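Local coordinates for PR domain zinc finger protein 2 (PDB 2QPW) that methylates histone H3 through its PR (SET-related) domain, using S-adenosyl-L-methionine as methyl donor, at residues A[116-119]-A[120-123]. Sequence-based numbering, arbitrary orientation.
Sequences PLEI and NRAI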
ATOM      1  N   PRO A 116       4.555   7.818   2.602  1.00 15.92           N
ATOM      2  CA  PRO A 116       5.374   6.934   3.453  1.00 16.54           C
ATOM      3  C   PRO A 116       6.276   7.718   4.429  1.00 16.91           C
ATOM      4  O   PRO A 116       6.747   8.809   4.121  1.00 16.97           O
ATOM      5  CB  PRO A 116       6.213   6.153   2.427  1.00 16.14           C
ATOM      6  CG  PRO A 116       6.460   7.146   1.332  1.00 15.93           C
ATOM      7  CD  PRO A 116       5.195   8.047   1.289  1.00 15.55           C
ATOM      8  N   LEU A 117       6.498   7.146   5.599  1.00 18.00           N
ATOM      9  CA  LEU A 117       7.488   7.695   6.522  1.00 19.84           C
ATOM     10  C   LEU A 117       8.158   6.552   7.303  1.00 19.99           C
ATOM     11  O   LEU A 117       7.523   5.532   7.620  1.00 19.25           O
ATOM     12  CB  LEU A 117       6.869   8.732   7.431  1.00 21.81           C
ATOM     13  CG  LEU A 117       6.034   8.280   8.610  1.00 24.60           C
ATOM     14  CD1 LEU A 117       6.038   9.325   9.748  1.00 28.21           C
ATOM     15  CD2 LEU A 117       4.600   8.006   8.134  1.00 26.96           C
ATOM     16  N   GLU A 118       9.456   6.680   7.543  1.00 19.15           N
ATOM     17  CA  GLU A 118      10.202   5.595   8.196  1.00 19.87           C
ATOM     18  C   GLU A 118      10.319   5.879   9.689  1.00 20.28           C
ATOM     19  O   GLU A 118      10.729   6.980  10.061  1.00 20.10           O
ATOM     20  CB  GLU A 118      11.600   5.451   7.577  1.00 19.90           C
ATOM     21  CG  GLU A 118      12.345   4.227   8.032  1.00 21.48           C
ATOM     22  CD  GLU A 118      13.750   4.141   7.489  1.00 24.65           C
ATOM     23  OE1 GLU A 118      13.923   4.274   6.245  1.00 31.25           O
ATOM     24  OE2 GLU A 118      14.681   3.903   8.307  1.00 27.40           O
ATOM     25  N   ILE A 119       9.956   4.896  10.522  1.00 19.73           N
ATOM     26  CA  ILE A 119      10.126   4.972  11.991  1.00 20.88           C
ATOM     27  C   ILE A 119      10.656   3.622  12.489  1.00 20.39           C
ATOM     28  O   ILE A 119      10.081   2.557  12.160  1.00 19.14           O
ATOM     29  CB  ILE A 119       8.773   5.210  12.740  1.00 21.12           C
ATOM     30  CG1 ILE A 119       7.989   6.394  12.142  1.00 20.98           C
ATOM     31  CG2 ILE A 119       9.033   5.434  14.243  1.00 22.87           C
ATOM     32  CD1 ILE A 119       6.552   6.466  12.618  1.00 23.47           C
ATOM     33  N   ASN A 120      11.726   3.651  13.295  1.00 21.74           N
ATOM     34  CA  ASN A 120      12.401   2.417  13.734  1.00 22.31           C
ATOM     35  C   ASN A 120      12.676   1.387  12.618  1.00 20.32           C
ATOM     36  O   ASN A 120      12.447   0.165  12.773  1.00 18.97           O
ATOM     37  CB  ASN A 120      11.639   1.770  14.896  1.00 23.44           C
ATOM     38  CG  ASN A 120      11.428   2.731  16.056  1.00 27.08           C
ATOM     39  OD1 ASN A 120      12.287   3.578  16.337  1.00 30.10           O
ATOM     40  ND2 ASN A 120      10.264   2.640  16.698  1.00 31.01           N
ATOM     41  N   ARG A 121      13.204   1.887  11.496  1.00 18.87           N
ATOM     42  CA  ARG A 121      13.580   1.052  10.359  1.00 17.96           C
ATOM     43  C   ARG A 121      12.426   0.239   9.779  1.00 16.98           C
ATOM     44  O   ARG A 121      12.621  -0.900   9.310  1.00 16.85           O
ATOM     45  CB  ARG A 121      14.813   0.171  10.649  1.00 18.80           C
ATOM     46  CG  ARG A 121      15.946   0.966  11.290  1.00 19.55           C
ATOM     47  CD  ARG A 121      17.330   0.329  11.114  1.00 23.30           C
ATOM     48  NE  ARG A 121      18.322   1.101  11.862  1.00 28.32           N
ATOM     49  CZ  ARG A 121      18.932   2.209  11.421  1.00 30.47           C
ATOM     50  NH1 ARG A 121      19.819   2.816  12.206  1.00 34.99           N
ATOM     51  NH2 ARG A 121      18.705   2.698  10.202  1.00 31.46           N
ATOM     52  N   ALA A 122      11.233   0.828   9.814  1.00 16.16           N
ATOM     53  CA  ALA A 122      10.062   0.283   9.091  1.00 17.27           C
ATOM     54  C   ALA A 122       9.253   1.391   8.424  1.00 16.92           C
ATOM     55  O   ALA A 122       9.175   2.509   8.938  1.00 16.71           O
ATOM     56  CB  ALA A 122       9.154  -0.527  10.046  1.00 17.41           C
ATOM     57  N   ILE A 123       8.586   1.048   7.323  1.00 16.25           N
ATOM     58  CA  ILE A 123       7.699   1.991   6.631  1.00 15.82           C
ATOM     59  C   ILE A 123       6.295   2.025   7.251  1.00 15.79           C
ATOM     60  O   ILE A 123       5.686   0.972   7.435  1.00 15.79           O
ATOM     61  CB  ILE A 123       7.633   1.637   5.120  1.00 16.07           C
ATOM     62  CG1 ILE A 123       9.041   1.743   4.505  1.00 16.32           C
ATOM     63  CG2 ILE A 123       6.617   2.516   4.363  1.00 17.98           C
ATOM     64  CD1 ILE A 123       9.634   3.163   4.483  1.00 19.50           C
TER
HETATM   65  O   HOH W   1      14.183   4.555  11.040  1.00 28.12           O
HETATM   66  O   HOH W   2      17.019   2.572   8.132  1.00 39.80           O
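The carboxylate of Glu-118 comes over the backbone of Arg-121 at the turn of a two-residue beta hairpin, in which strand 104-119 turns back into strand 122-127 at the surface of the PR (SET-related) domain. Asn-120 and Arg-121 form the turn, both with positive phi (46° and 59°), the left-handed conformation, close to a type I' turn. Ile-119 N gives a nearly straight bond to Ala-122 O (3.0 Å); the return bond, Ala-122 N to Ile-119 O (3.1 Å), is more bent and comes from well above the carbonyl plane. With CG anti to the backbone N (chi1 -171°) and the chain extended beyond it, Glu-118 passes CG over Ala-122 O at 3.7 Å. Two waters, both donating to Glu-118 OE2, link it to Arg-121, one accepting from the backbone N and the other from NH2, in plane at the guanidinium edge. The charges are joined through water and not directly, Glu-118 OE2 and Arg-121 NH2 being 4.6 Å apart. On the same face as Glu-118, Ile-123 turns CG2 to Pro-116 CB (4.1 Å), and both residues pack on Trp-77 of strand 76-81. Ile-119 points to the other face, and at the turn its methyl CG2 lies 3.9 Å from ND2 of the neighbouring Asn-120, the two side chains at a slant.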